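Local coordinates for zinc phosphodiesterase ELAC protein 1 (Homo sapiens, PDB 3ZWF), which cleaves RNA as a zinc-dependent phosphodiesterase, removing 2',3'-cyclic phosphate from tRNAs under repair and showing some tRNA 3'-processing endonuclease activity, at residues F176-R181 with G250-V255. Sequence-based numbering, arbitrary orientation.
Sequences FRLFHR and GDCSGV. With ZN (zinc ion), chain E; ZN (zinc ion), chain D; PO4 (phosphate ion), chain F.
Asp251 OD2 bridges both zinc ions and shares one of them, the ion of chain E, with His180. OD2 of Asp251 lies 2.4 Å from that zinc, and His180 NE2 binds it at 2.3 Å. The same Asp251 OD2 reaches the zinc ion of chain D at 2.2 Å. A carboxylate oxygen suits this place because it can hold two cations at once. His60 and His62 add to the first site, Asp64, His65 and His311 to the second, giving the dinuclear catalytic centre of the metallo-beta-lactamase fold. One water and a phosphate, probably from the crystallisation liquor, also bridge the metals, and Arg181 NH1 bonds phosphate O1 at 2.8 Å.

Asp251 and His180 also pack together: Asp251 CB sits over one face of the His180 ring, 3.4 Å from its centroid in a CH-pi contact, with the carboxylate turned 84° from the ring. His180 CG is anti to the backbone N (chi1 -175°), alongside Asp251; ND1 donates to Gly288 O and NE2 binds zinc, and these two bonds fix the ring's rotation.

Backbone bonds tie residues 253-254 to Phe179: Phe179 N gives a nearly straight bond to Gly254 O (2.9 Å), and Ser253 N returns one to Phe179 O (3.0 Å). Beside these bonds, branched Leu178 divides its methyls, CD1 against Gly250 O and CD2 against Val255 CG2 at 3.8 Å, while its CB meets CB of Cys252, whose small side chain fits against it.

The short, weakly bonded strand 254-255 runs antiparallel to strand 171-179, with Leu178 and Val255 a non-hydrogen-bonded pair. Leu178 also touches Leu249 of strand 245-249; Cys252 rests on His272 of strand 269-273, and helix 292-301 packs on Ser253 and Val255 through Met294 and Phe298.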
loop_
_atom_site.group_PDB
_atom_site.type_symbol
_atom_site.label_atom_id
_atom_site.label_comp_id
_atom_site.label_asym_id
_atom_site.label_seq_id
_atom_site.Cartn_x
_atom_site.Cartn_y
_atom_site.Cartn_z
ATOM N N PHE A 176 -14.164 16.192 14.148
ATOM C CA PHE A 176 -14.583 15.936 15.518
ATOM C C PHE A 176 -14.081 14.565 15.974
ATOM O O PHE A 176 -13.720 13.714 15.162
ATOM C CB PHE A 176 -16.107 16.064 15.693
ATOM C CG PHE A 176 -16.935 15.218 14.732
ATOM C CD1 PHE A 176 -17.201 15.638 13.445
ATOM C CD2 PHE A 176 -17.424 13.981 15.131
ATOM C CE1 PHE A 176 -17.921 14.856 12.589
ATOM C CE2 PHE A 176 -18.198 13.184 14.280
ATOM C CZ PHE A 176 -18.449 13.627 12.992
ATOM N N ARG A 177 -14.077 14.378 17.285
ATOM C CA ARG A 177 -13.437 13.233 17.907
ATOM C C ARG A 177 -14.391 12.051 18.008
ATOM O O ARG A 177 -15.569 12.201 18.431
ATOM C CB ARG A 177 -12.936 13.570 19.300
ATOM C CG ARG A 177 -11.877 14.680 19.324
ATOM C CD ARG A 177 -11.552 15.072 20.755
ATOM N NE ARG A 177 -12.717 15.664 21.383
ATOM C CZ ARG A 177 -12.924 15.752 22.688
ATOM N NH1 ARG A 177 -12.031 15.294 23.557
ATOM N NH2 ARG A 177 -14.043 16.313 23.133
ATOM N N LEU A 178 -13.836 10.907 17.629
ATOM C CA LEU A 178 -14.459 9.597 17.780
ATOM C C LEU A 178 -13.669 8.713 18.726
ATOM O O LEU A 178 -12.517 9.008 19.033
ATOM C CB LEU A 178 -14.581 8.883 16.414
ATOM C CG LEU A 178 -15.238 9.692 15.300
ATOM C CD1 LEU A 178 -15.321 8.921 13.984
ATOM C CD2 LEU A 178 -16.681 10.067 15.695
ATOM N N PHE A 179 -14.312 7.671 19.239
ATOM C CA PHE A 179 -13.674 6.693 20.110
ATOM C C PHE A 179 -13.389 5.432 19.304
ATOM O O PHE A 179 -14.296 4.861 18.709
ATOM C CB PHE A 179 -14.550 6.326 21.290
ATOM C CG PHE A 179 -13.819 5.566 22.345
ATOM C CD1 PHE A 179 -13.722 4.175 22.291
ATOM C CD2 PHE A 179 -13.158 6.251 23.384
ATOM C CE1 PHE A 179 -12.972 3.479 23.249
ATOM C CE2 PHE A 179 -12.427 5.550 24.366
ATOM C CZ PHE A 179 -12.334 4.153 24.279
ATOM N N HIS A 180 -12.127 5.004 19.299
ATOM C CA HIS A 180 -11.728 3.817 18.586
ATOM C C HIS A 180 -10.548 3.180 19.343
ATOM O O HIS A 180 -10.147 3.672 20.408
ATOM C CB HIS A 180 -11.439 4.207 17.133
ATOM C CG HIS A 180 -11.125 3.056 16.205
ATOM N ND1 HIS A 180 -11.892 1.907 16.106
ATOM C CD2 HIS A 180 -10.126 2.919 15.299
ATOM C CE1 HIS A 180 -11.342 1.097 15.203
ATOM N NE2 HIS A 180 -10.282 1.695 14.691
ATOM N N ARG A 181 -9.971 2.104 18.807
ATOM C CA ARG A 181 -8.802 1.469 19.432
ATOM C C ARG A 181 -7.608 2.413 19.468
ATOM O O ARG A 181 -6.772 2.374 20.385
ATOM C CB ARG A 181 -8.391 0.174 18.670
ATOM C CG ARG A 181 -9.426 -0.890 18.639
ATOM C CD ARG A 181 -8.831 -2.280 18.290
ATOM N NE ARG A 181 -7.982 -2.336 17.087
ATOM C CZ ARG A 181 -8.407 -2.137 15.833
ATOM N NH1 ARG A 181 -9.675 -1.796 15.561
ATOM N NH2 ARG A 181 -7.544 -2.245 14.833
ATOM N N GLY A 250 -14.814 8.151 10.640
ATOM C CA GLY A 250 -13.860 7.028 10.736
ATOM C C GLY A 250 -14.371 5.894 11.618
ATOM O O GLY A 250 -15.444 5.980 12.259
ATOM N N ASP A 251 -13.593 4.814 11.654
ATOM C CA ASP A 251 -13.881 3.672 12.523
ATOM C C ASP A 251 -14.122 4.198 13.935
ATOM O O ASP A 251 -13.422 5.070 14.429
ATOM C CB ASP A 251 -12.710 2.721 12.635
ATOM C CG ASP A 251 -12.337 2.039 11.303
ATOM O OD1 ASP A 251 -12.954 2.290 10.257
ATOM O OD2 ASP A 251 -11.353 1.251 11.323
ATOM N N CYS A 252 -15.128 3.627 14.576
ATOM C CA CYS A 252 -15.523 4.058 15.929
ATOM C C CYS A 252 -16.556 3.116 16.536
ATOM O O CYS A 252 -17.280 2.434 15.832
ATOM C CB CYS A 252 -16.099 5.477 15.897
ATOM S SG CYS A 252 -17.650 5.694 15.063
ATOM N N SER A 253 -16.611 3.182 17.861
ATOM C CA SER A 253 -17.637 2.572 18.700
ATOM C C SER A 253 -18.530 3.646 19.335
ATOM O O SER A 253 -19.474 3.330 20.069
ATOM C CB SER A 253 -16.959 1.767 19.810
ATOM O OG SER A 253 -17.894 1.048 20.587
ATOM N N GLY A 254 -18.210 4.903 19.062
ATOM C CA GLY A 254 -18.969 6.036 19.584
ATOM C C GLY A 254 -18.268 7.366 19.319
ATOM O O GLY A 254 -17.160 7.417 18.770
ATOM N N VAL A 255 -18.942 8.444 19.711
ATOM C CA VAL A 255 -18.447 9.801 19.521
ATOM C C VAL A 255 -18.063 10.313 20.897
ATOM O O VAL A 255 -18.746 10.005 21.876
ATOM C CB VAL A 255 -19.573 10.721 18.903
ATOM C CG1 VAL A 255 -19.114 12.180 18.791
ATOM C CG2 VAL A 255 -20.028 10.177 17.563
HETATM ZN ZN ZN E . -9.380 1.146 12.655
HETATM ZN ZN ZN D . -10.573 0.175 9.594
HETATM P P PO4 F . -9.940 -2.084 11.906
HETATM O O1 PO4 F . -9.936 -0.944 12.956
HETATM O O2 PO4 F . -8.370 -2.360 11.631
HETATM O O3 PO4 F . -10.464 -1.625 10.605
HETATM O O4 PO4 F . -10.524 -3.279 12.574
HETATM O O HOH W 1 -8.794 0.472 10.797
#